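Local coordinates for protein RNA 2'-o-ribose methyltransferase (Thermus thermophilus, PDB 1IPA) that probably transfers a methyl group to a ribose 2'-hydroxyl of RNA, as a knotted methyltransferase of the TrmH family, at residues 30-35 with 95-100; 146-151 with 174-179; 189-194 with 231-236. One frame throughout, in Å; residues are numbered along the deposited sequence.

Contact 1. Residues 30-35 with 95-100; sequences LIEGAR and GLIALA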
loop_
_atom_site.group_PDB
_atom_site.type_symbol
_atom_site.label_atom_id
_atom_site.label_comp_id
_atom_site.label_asym_id
_atom_site.label_seq_id
_atom_site.Cartn_x
_atom_site.Cartn_y
_atom_site.Cartn_z
ATOM N N LEU A 30 4.234 -14.007 -3.949
ATOM C CA LEU A 30 5.185 -14.232 -2.884
ATOM C C LEU A 30 5.041 -13.199 -1.790
ATOM O O LEU A 30 4.706 -12.038 -2.043
ATOM C CB LEU A 30 6.606 -14.186 -3.445
ATOM C CG LEU A 30 6.912 -15.154 -4.589
ATOM C CD1 LEU A 30 8.178 -14.717 -5.308
ATOM C CD2 LEU A 30 7.037 -16.566 -4.050
ATOM N N ILE A 31 5.285 -13.633 -0.562
ATOM C CA ILE A 31 5.204 -12.741 0.570
ATOM C C ILE A 31 6.492 -12.856 1.381
ATOM O O ILE A 31 6.681 -13.811 2.134
ATOM C CB ILE A 31 3.996 -13.082 1.454
ATOM C CG1 ILE A 31 2.711 -13.062 0.606
ATOM C CG2 ILE A 31 3.914 -12.094 2.607
ATOM C CD1 ILE A 31 1.425 -13.408 1.382
ATOM N N GLU A 32 7.378 -11.882 1.203
ATOM C CA GLU A 32 8.665 -11.831 1.903
ATOM C C GLU A 32 8.579 -11.101 3.255
ATOM O O GLU A 32 8.081 -9.976 3.335
ATOM C CB GLU A 32 9.705 -11.148 1.002
ATOM C CG GLU A 32 11.015 -10.761 1.669
ATOM C CD GLU A 32 12.121 -10.414 0.651
ATOM O OE1 GLU A 32 11.831 -9.753 -0.375
ATOM O OE2 GLU A 32 13.289 -10.799 0.888
ATOM N N GLY A 33 9.058 -11.753 4.312
ATOM C CA GLY A 33 9.042 -11.142 5.626
ATOM C C GLY A 33 8.056 -11.761 6.593
ATOM O O GLY A 33 6.884 -11.962 6.261
ATOM N N ALA A 34 8.527 -12.043 7.802
ATOM C CA ALA A 34 7.702 -12.649 8.839
ATOM C C ALA A 34 6.484 -11.817 9.229
ATOM O O ALA A 34 5.406 -12.367 9.497
ATOM C CB ALA A 34 8.545 -12.931 10.066
ATOM N N ARG A 35 6.639 -10.496 9.276
ATOM C CA ARG A 35 5.495 -9.670 9.648
ATOM C C ARG A 35 4.488 -9.591 8.500
ATOM O O ARG A 35 3.283 -9.714 8.722
ATOM C CB ARG A 35 5.927 -8.259 10.065
ATOM C CG ARG A 35 4.823 -7.526 10.823
ATOM C CD ARG A 35 4.461 -8.304 12.079
ATOM N NE ARG A 35 3.048 -8.228 12.435
ATOM C CZ ARG A 35 2.497 -7.278 13.189
ATOM N NH1 ARG A 35 3.238 -6.289 13.684
ATOM N NH2 ARG A 35 1.196 -7.325 13.460
ATOM N N GLY A 95 14.377 -14.326 5.924
ATOM C CA GLY A 95 14.734 -15.728 6.009
ATOM C C GLY A 95 13.502 -16.575 5.787
ATOM O O GLY A 95 13.577 -17.802 5.708
ATOM N N LEU A 96 12.363 -15.901 5.669
ATOM C CA LEU A 96 11.089 -16.574 5.472
ATOM C C LEU A 96 10.274 -15.897 4.386
ATOM O O LEU A 96 9.903 -14.728 4.516
ATOM C CB LEU A 96 10.300 -16.572 6.780
ATOM C CG LEU A 96 9.023 -17.410 6.818
ATOM C CD1 LEU A 96 9.376 -18.889 6.690
ATOM C CD2 LEU A 96 8.285 -17.147 8.129
ATOM N N ILE A 97 10.016 -16.636 3.310
ATOM C CA ILE A 97 9.230 -16.147 2.178
ATOM C C ILE A 97 8.146 -17.173 1.917
ATOM O O ILE A 97 8.427 -18.370 1.875
ATOM C CB ILE A 97 10.059 -16.043 0.887
ATOM C CG1 ILE A 97 11.201 -15.044 1.055
ATOM C CG2 ILE A 97 9.152 -15.635 -0.261
ATOM C CD1 ILE A 97 12.042 -14.874 -0.210
ATOM N N ALA A 98 6.915 -16.723 1.721
ATOM C CA ALA A 98 5.837 -17.662 1.483
ATOM C C ALA A 98 5.194 -17.520 0.117
ATOM O O ALA A 98 5.321 -16.491 -0.550
ATOM C CB ALA A 98 4.787 -17.514 2.564
ATOM N N LEU A 99 4.525 -18.583 -0.306
ATOM C CA LEU A 99 3.809 -18.588 -1.569
ATOM C C LEU A 99 2.361 -18.461 -1.140
ATOM O O LEU A 99 1.875 -19.267 -0.344
ATOM C CB LEU A 99 4.008 -19.912 -2.311
ATOM C CG LEU A 99 3.238 -20.077 -3.626
ATOM C CD1 LEU A 99 3.676 -18.984 -4.609
ATOM C CD2 LEU A 99 3.493 -21.460 -4.221
ATOM N N ALA A 100 1.665 -17.462 -1.661
ATOM C CA ALA A 100 0.280 -17.257 -1.279
ATOM C C ALA A 100 -0.684 -17.368 -2.448
ATOM O O ALA A 100 -0.306 -17.188 -3.599
ATOM C CB ALA A 100 0.136 -15.896 -0.620
#
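I31, L30 and I97 bury the largest shares of the surface where strand 28-32 runs against strand 96-101, the short strand axes lying at 158°, close to antiparallel. I31 grips A98 by the backbone twice, as expected of a hydrogen-bonded antiparallel pair. I31 N donates to A98 O at 2.9 Å, lying in the plane of that carbonyl, whereas A98 N reaches I31 O at 3.0 Å from 40° above the carbonyl plane. On the same face as A98, the I31 side chain has CG1 beside the backbone N and anti to the carbonyl carbon (chi1 -56°). Its extended arm presses CD1 onto A100 CB at 3.4 Å, and helix 34-42 packs over this face through I37 and A40.

The opposite face carries L30, E32, I97 and L99. L30 crosses L99 obliquely, methyl to methyl, with CD2 4.2 Å from L99 CD1, while its CB meets I97 CG2 at 4.3 Å. I97 uses both branches: CG2 turns to L30, and CG1 lies 4.2 Å from E32 CB. An alanine at I97 would lose both branches and would probably loosen the packing between L30 and the aliphatic start of E32. The E32 carboxylate is held from outside the pair, by S88 OG and the backbone N atoms of V89 and A94.

Beyond the strand, G33 N donates to L96 O at 3.1 Å, nearly along the C=O axis, and G33 is also the N-cap of helix 34-42. Strand 28-32 is an outermost strand of the mixed N-terminal sheet and passes through a single glycine into a helix packed on one face, an alpha/beta arrangement consistent with the eL30-like fold of the probable RNA-binding domain.

Contact 2. Residues 146-151 with 174-179; sequences LVAGGV and ASESEV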
loop_
_atom_site.group_PDB
_atom_site.type_symbol
_atom_site.label_atom_id
_atom_site.label_comp_id
_atom_site.label_asym_id
_atom_site.label_seq_id
_atom_site.Cartn_x
_atom_site.Cartn_y
_atom_site.Cartn_z
ATOM N N LEU A 146 -8.286 5.976 -2.069
ATOM C CA LEU A 146 -8.797 5.878 -3.414
ATOM C C LEU A 146 -7.690 6.329 -4.337
ATOM O O LEU A 146 -7.251 7.478 -4.283
ATOM C CB LEU A 146 -10.041 6.754 -3.588
ATOM C CG LEU A 146 -11.137 6.501 -2.556
ATOM C CD1 LEU A 146 -12.352 7.350 -2.890
ATOM C CD2 LEU A 146 -11.497 5.018 -2.537
ATOM N N VAL A 147 -7.230 5.403 -5.168
ATOM C CA VAL A 147 -6.172 5.686 -6.115
ATOM C C VAL A 147 -6.749 5.972 -7.499
ATOM O O VAL A 147 -7.422 5.123 -8.097
ATOM C CB VAL A 147 -5.198 4.501 -6.219
ATOM C CG1 VAL A 147 -4.102 4.822 -7.229
ATOM C CG2 VAL A 147 -4.601 4.200 -4.843
ATOM N N ALA A 148 -6.491 7.174 -7.997
ATOM C CA ALA A 148 -6.967 7.559 -9.313
ATOM C C ALA A 148 -5.905 7.170 -10.324
ATOM O O ALA A 148 -5.067 7.990 -10.675
ATOM C CB ALA A 148 -7.218 9.064 -9.369
ATOM N N GLY A 149 -5.923 5.915 -10.774
ATOM C CA GLY A 149 -4.945 5.490 -11.761
ATOM C C GLY A 149 -4.294 4.116 -11.656
ATOM O O GLY A 149 -3.061 4.019 -11.598
ATOM N N GLY A 150 -5.091 3.053 -11.639
ATOM C CA GLY A 150 -4.516 1.719 -11.572
ATOM C C GLY A 150 -3.742 1.356 -10.315
ATOM O O GLY A 150 -2.966 2.153 -9.777
ATOM N N VAL A 151 -3.938 0.120 -9.863
ATOM C CA VAL A 151 -3.287 -0.378 -8.661
ATOM C C VAL A 151 -2.967 -1.881 -8.793
ATOM O O VAL A 151 -3.646 -2.605 -9.517
ATOM C CB VAL A 151 -4.224 -0.148 -7.447
ATOM C CG1 VAL A 151 -5.104 -1.370 -7.225
ATOM C CG2 VAL A 151 -3.430 0.206 -6.224
ATOM N N ALA A 174 -9.659 3.620 -9.836
ATOM C CA ALA A 174 -10.661 4.033 -10.808
ATOM C C ALA A 174 -10.108 5.259 -11.518
ATOM O O ALA A 174 -9.125 5.853 -11.067
ATOM C CB ALA A 174 -11.966 4.370 -10.109
ATOM N N SER A 175 -10.732 5.640 -12.626
ATOM C CA SER A 175 -10.280 6.802 -13.377
ATOM C C SER A 175 -10.568 8.058 -12.569
ATOM O O SER A 175 -11.456 8.065 -11.718
ATOM C CB SER A 175 -11.005 6.885 -14.719
ATOM O OG SER A 175 -12.380 7.175 -14.526
ATOM N N GLU A 176 -9.820 9.119 -12.844
ATOM C CA GLU A 176 -10.012 10.372 -12.143
ATOM C C GLU A 176 -11.476 10.800 -12.220
ATOM O O GLU A 176 -12.065 11.168 -11.208
ATOM C CB GLU A 176 -9.102 11.450 -12.731
ATOM C CG GLU A 176 -7.631 11.035 -12.769
ATOM C CD GLU A 176 -6.674 12.176 -13.115
ATOM O OE1 GLU A 176 -5.471 11.891 -13.323
ATOM O OE2 GLU A 176 -7.116 13.347 -13.166
ATOM N N SER A 177 -12.065 10.732 -13.411
ATOM C CA SER A 177 -13.466 11.111 -13.606
ATOM C C SER A 177 -14.372 10.237 -12.751
ATOM O O SER A 177 -15.312 10.729 -12.132
ATOM C CB SER A 177 -13.883 10.944 -15.074
ATOM O OG SER A 177 -12.914 11.474 -15.961
ATOM N N GLU A 178 -14.086 8.940 -12.730
ATOM C CA GLU A 178 -14.870 7.985 -11.953
ATOM C C GLU A 178 -14.801 8.268 -10.457
ATOM O O GLU A 178 -15.810 8.192 -9.751
ATOM C CB GLU A 178 -14.383 6.556 -12.217
ATOM C CG GLU A 178 -14.777 5.985 -13.566
ATOM C CD GLU A 178 -14.059 4.681 -13.871
ATOM O OE1 GLU A 178 -12.837 4.721 -14.138
ATOM O OE2 GLU A 178 -14.713 3.618 -13.835
ATOM N N VAL A 179 -13.602 8.581 -9.975
ATOM C CA VAL A 179 -13.409 8.877 -8.564
ATOM C C VAL A 179 -14.077 10.198 -8.208
ATOM O O VAL A 179 -14.707 10.317 -7.159
ATOM C CB VAL A 179 -11.906 8.925 -8.214
ATOM C CG1 VAL A 179 -11.691 9.552 -6.841
ATOM C CG2 VAL A 179 -11.339 7.510 -8.235
#
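Backbone polar contacts come first. A174 N donates to V147 O at 3.2 Å, nearly along the C=O axis, although the N-H...O angle of 135° makes it a bent bond. V147 O also accepts a weak bond from G149 N, which closes an inverse gamma turn centred on A148 and bends the chain away as strand 144-148 ends. A CA-H...O contact, A148 CA to A174 O at 3.3 Å, adds to the join. This is at the C-terminal ends of strands 144-148 and 171-174 in the parallel sheet of the knotted methyltransferase domain; strand 171-174, outermost in this chain, leads into helix 176-185.

Side-chain hydrogen bonds start that helix. S175, the N-cap, and E178 form a capping box: E178 N donates to S175 OG at 3.0 Å, and S175 N donates to E178 OE1, though the positions of both acceptor atoms are less certain.

Apolar contact across the segments is small and rests on A148 CB, which meets E176 CG at 4.0 Å. E176 has CG anti to its carbonyl carbon (chi1 -54°), and its extended chain carries OE2 on to a hydrogen bond with W225 NE1.

Contact 3. Residues 189-194 with 231-236; sequences PLVATT and TQVRIP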
loop_
_atom_site.group_PDB
_atom_site.type_symbol
_atom_site.label_atom_id
_atom_site.label_comp_id
_atom_site.label_asym_id
_atom_site.label_seq_id
_atom_site.Cartn_x
_atom_site.Cartn_y
_atom_site.Cartn_z
ATOM N N PRO A 189 -17.224 16.001 1.253
ATOM C CA PRO A 189 -16.373 17.193 1.135
ATOM C C PRO A 189 -14.956 16.811 0.704
ATOM O O PRO A 189 -14.404 15.804 1.146
ATOM C CB PRO A 189 -16.440 17.818 2.536
ATOM C CG PRO A 189 -16.829 16.676 3.425
ATOM C CD PRO A 189 -17.825 15.908 2.591
ATOM N N LEU A 190 -14.382 17.617 -0.178
ATOM C CA LEU A 190 -13.056 17.356 -0.697
ATOM C C LEU A 190 -12.091 18.510 -0.448
ATOM O O LEU A 190 -12.416 19.664 -0.707
ATOM C CB LEU A 190 -13.153 17.070 -2.194
ATOM C CG LEU A 190 -11.859 16.999 -3.020
ATOM C CD1 LEU A 190 -11.011 15.799 -2.608
ATOM C CD2 LEU A 190 -12.223 16.912 -4.505
ATOM N N VAL A 191 -10.908 18.180 0.064
ATOM C CA VAL A 191 -9.848 19.153 0.336
ATOM C C VAL A 191 -8.697 18.798 -0.608
ATOM O O VAL A 191 -8.145 17.697 -0.543
ATOM C CB VAL A 191 -9.348 19.047 1.805
ATOM C CG1 VAL A 191 -8.142 19.969 2.031
ATOM C CG2 VAL A 191 -10.472 19.392 2.767
ATOM N N ALA A 192 -8.348 19.710 -1.503
ATOM C CA ALA A 192 -7.270 19.446 -2.446
ATOM C C ALA A 192 -5.969 20.113 -2.010
ATOM O O ALA A 192 -5.969 21.255 -1.560
ATOM C CB ALA A 192 -7.661 19.927 -3.841
ATOM N N THR A 193 -4.868 19.385 -2.146
ATOM C CA THR A 193 -3.552 19.882 -1.774
ATOM C C THR A 193 -2.848 20.460 -3.006
ATOM O O THR A 193 -2.782 19.820 -4.055
ATOM C CB THR A 193 -2.681 18.739 -1.179
ATOM O OG1 THR A 193 -3.381 18.114 -0.094
ATOM C CG2 THR A 193 -1.356 19.280 -0.658
ATOM N N THR A 194 -2.346 21.684 -2.877
ATOM C CA THR A 194 -1.629 22.354 -3.957
ATOM C C THR A 194 -0.617 23.318 -3.357
ATOM O O THR A 194 -0.874 23.931 -2.317
ATOM C CB THR A 194 -2.573 23.174 -4.872
ATOM O OG1 THR A 194 -3.416 24.010 -4.073
ATOM C CG2 THR A 194 -3.432 22.260 -5.703
ATOM N N THR A 231 -12.306 23.005 -0.424
ATOM C CA THR A 231 -11.204 23.767 0.141
ATOM C C THR A 231 -9.895 23.352 -0.513
ATOM O O THR A 231 -9.692 22.178 -0.813
ATOM C CB THR A 231 -11.053 23.514 1.658
ATOM O OG1 THR A 231 -12.327 23.625 2.303
ATOM C CG2 THR A 231 -10.097 24.530 2.265
ATOM N N GLN A 232 -9.015 24.318 -0.737
ATOM C CA GLN A 232 -7.710 24.050 -1.318
ATOM C C GLN A 232 -6.703 24.414 -0.248
ATOM O O GLN A 232 -6.819 25.449 0.408
ATOM C CB GLN A 232 -7.497 24.875 -2.577
ATOM C CG GLN A 232 -8.098 24.214 -3.798
ATOM C CD GLN A 232 -8.186 25.146 -4.981
ATOM O OE1 GLN A 232 -7.191 25.761 -5.386
ATOM N NE2 GLN A 232 -9.379 25.251 -5.551
ATOM N N VAL A 233 -5.701 23.568 -0.079
ATOM C CA VAL A 233 -4.748 23.783 0.983
ATOM C C VAL A 233 -3.301 23.429 0.602
ATOM O O VAL A 233 -3.057 22.689 -0.348
ATOM C CB VAL A 233 -5.246 22.954 2.202
ATOM C CG1 VAL A 233 -4.294 21.813 2.504
ATOM C CG2 VAL A 233 -5.493 23.855 3.381
ATOM N N ARG A 234 -2.340 23.961 1.347
ATOM C CA ARG A 234 -0.949 23.656 1.050
ATOM C C ARG A 234 -0.126 23.274 2.267
ATOM O O ARG A 234 -0.448 23.628 3.406
ATOM C CB ARG A 234 -0.268 24.828 0.332
ATOM C CG ARG A 234 0.190 25.952 1.239
ATOM C CD ARG A 234 1.027 26.960 0.475
ATOM N NE ARG A 234 1.743 27.823 1.398
ATOM C CZ ARG A 234 1.160 28.756 2.135
ATOM N NH1 ARG A 234 -0.145 28.954 2.039
ATOM N NH2 ARG A 234 1.878 29.462 2.992
ATOM N N ILE A 235 0.939 22.526 1.997
ATOM C CA ILE A 235 1.871 22.085 3.024
ATOM C C ILE A 235 3.058 23.023 2.888
ATOM O O ILE A 235 3.807 22.959 1.924
ATOM C CB ILE A 235 2.300 20.617 2.791
ATOM C CG1 ILE A 235 1.101 19.691 3.032
ATOM C CG2 ILE A 235 3.456 20.253 3.711
ATOM C CD1 ILE A 235 1.328 18.257 2.624
ATOM N N PRO A 236 3.232 23.922 3.857
ATOM C CA PRO A 236 4.334 24.882 3.817
ATOM C C PRO A 236 5.703 24.234 3.721
ATOM O O PRO A 236 5.965 23.223 4.371
ATOM C CB PRO A 236 4.136 25.674 5.107
ATOM C CG PRO A 236 3.558 24.642 6.044
ATOM C CD PRO A 236 2.550 23.947 5.166
#
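Strands 190-193 and 231-233 are parallel neighbours at one edge of the six-stranded parallel sheet of the Rossmann-like, knotted methyltransferase domain. Their short axes approach to 4.6 Å and diverge by 28°.

The tight part is the backbone seam. A192 N and O both bond to strand 231-233, to the two residues that flank its partner Q232, as one residue of each parallel pair does: A192 N donates to T231 O at 2.9 Å, and A192 O accepts from V233 N at 2.8 Å. V233 O then takes T194 N, also at 2.8 Å. In all three bonds the donor sits nearly along the C=O axis. T193 CA adds a CA-H...O contact to V233 O at 3.2 Å, so this carbonyl is approached from two successive residues. Over one face V191 and V233 cross obliquely, V191 CG1 touching V233 CB at 4.2 Å. That branch lies anti to the V191 backbone N, whereas V233 is turned off a staggered position (chi1 113°). The T193 hydroxyl, OG1, on the same face, is hydrogen-bonded to A213 O of strand 210-214.

The seam loosens at its start, where T231 N reaches L190 O only by a weak bond of 3.4 Å. T231 and Q232, on the outermost strand, are partly exposed; Q232 shares the other face with A192, and L226 of helix 223-228 touches both. Past V233, the end of the R234 side chain leads away from strand 190-193, NH1 hydrogen-bonded to A197 O, while I235 touches S249, L252 and L253 of helix 246-261.

By contrast with these partly exposed residues, T194 is buried. Its OG1 is in the crowded position between backbone N and carbonyl carbon (chi1 50°), lies 4.0 Å from V233 O, and has no hydrogen-bond partner in the model.

Contact 1 belongs to the mixed N-terminal sheet, while contacts 2 and 3 lie at the two edges of the parallel sheet in the methyltransferase domain, with contact 1 across the chain's centre from both. Contact 1 is buried throughout and pairs antiparallel strands with side-chain packing on both faces. Contact 3, about as extensive, is a regular parallel pairing whose outer strand is partly exposed at T231 and Q232. Contact 2 is smaller and partly buried, joined by one bent backbone bond and little apolar contact, its turn and helix cap each lying within one segment. Helix 176-185 and strand 190-193 follow each other in the chain, linking contacts 2 and 3, whose centres are about 19 Å apart.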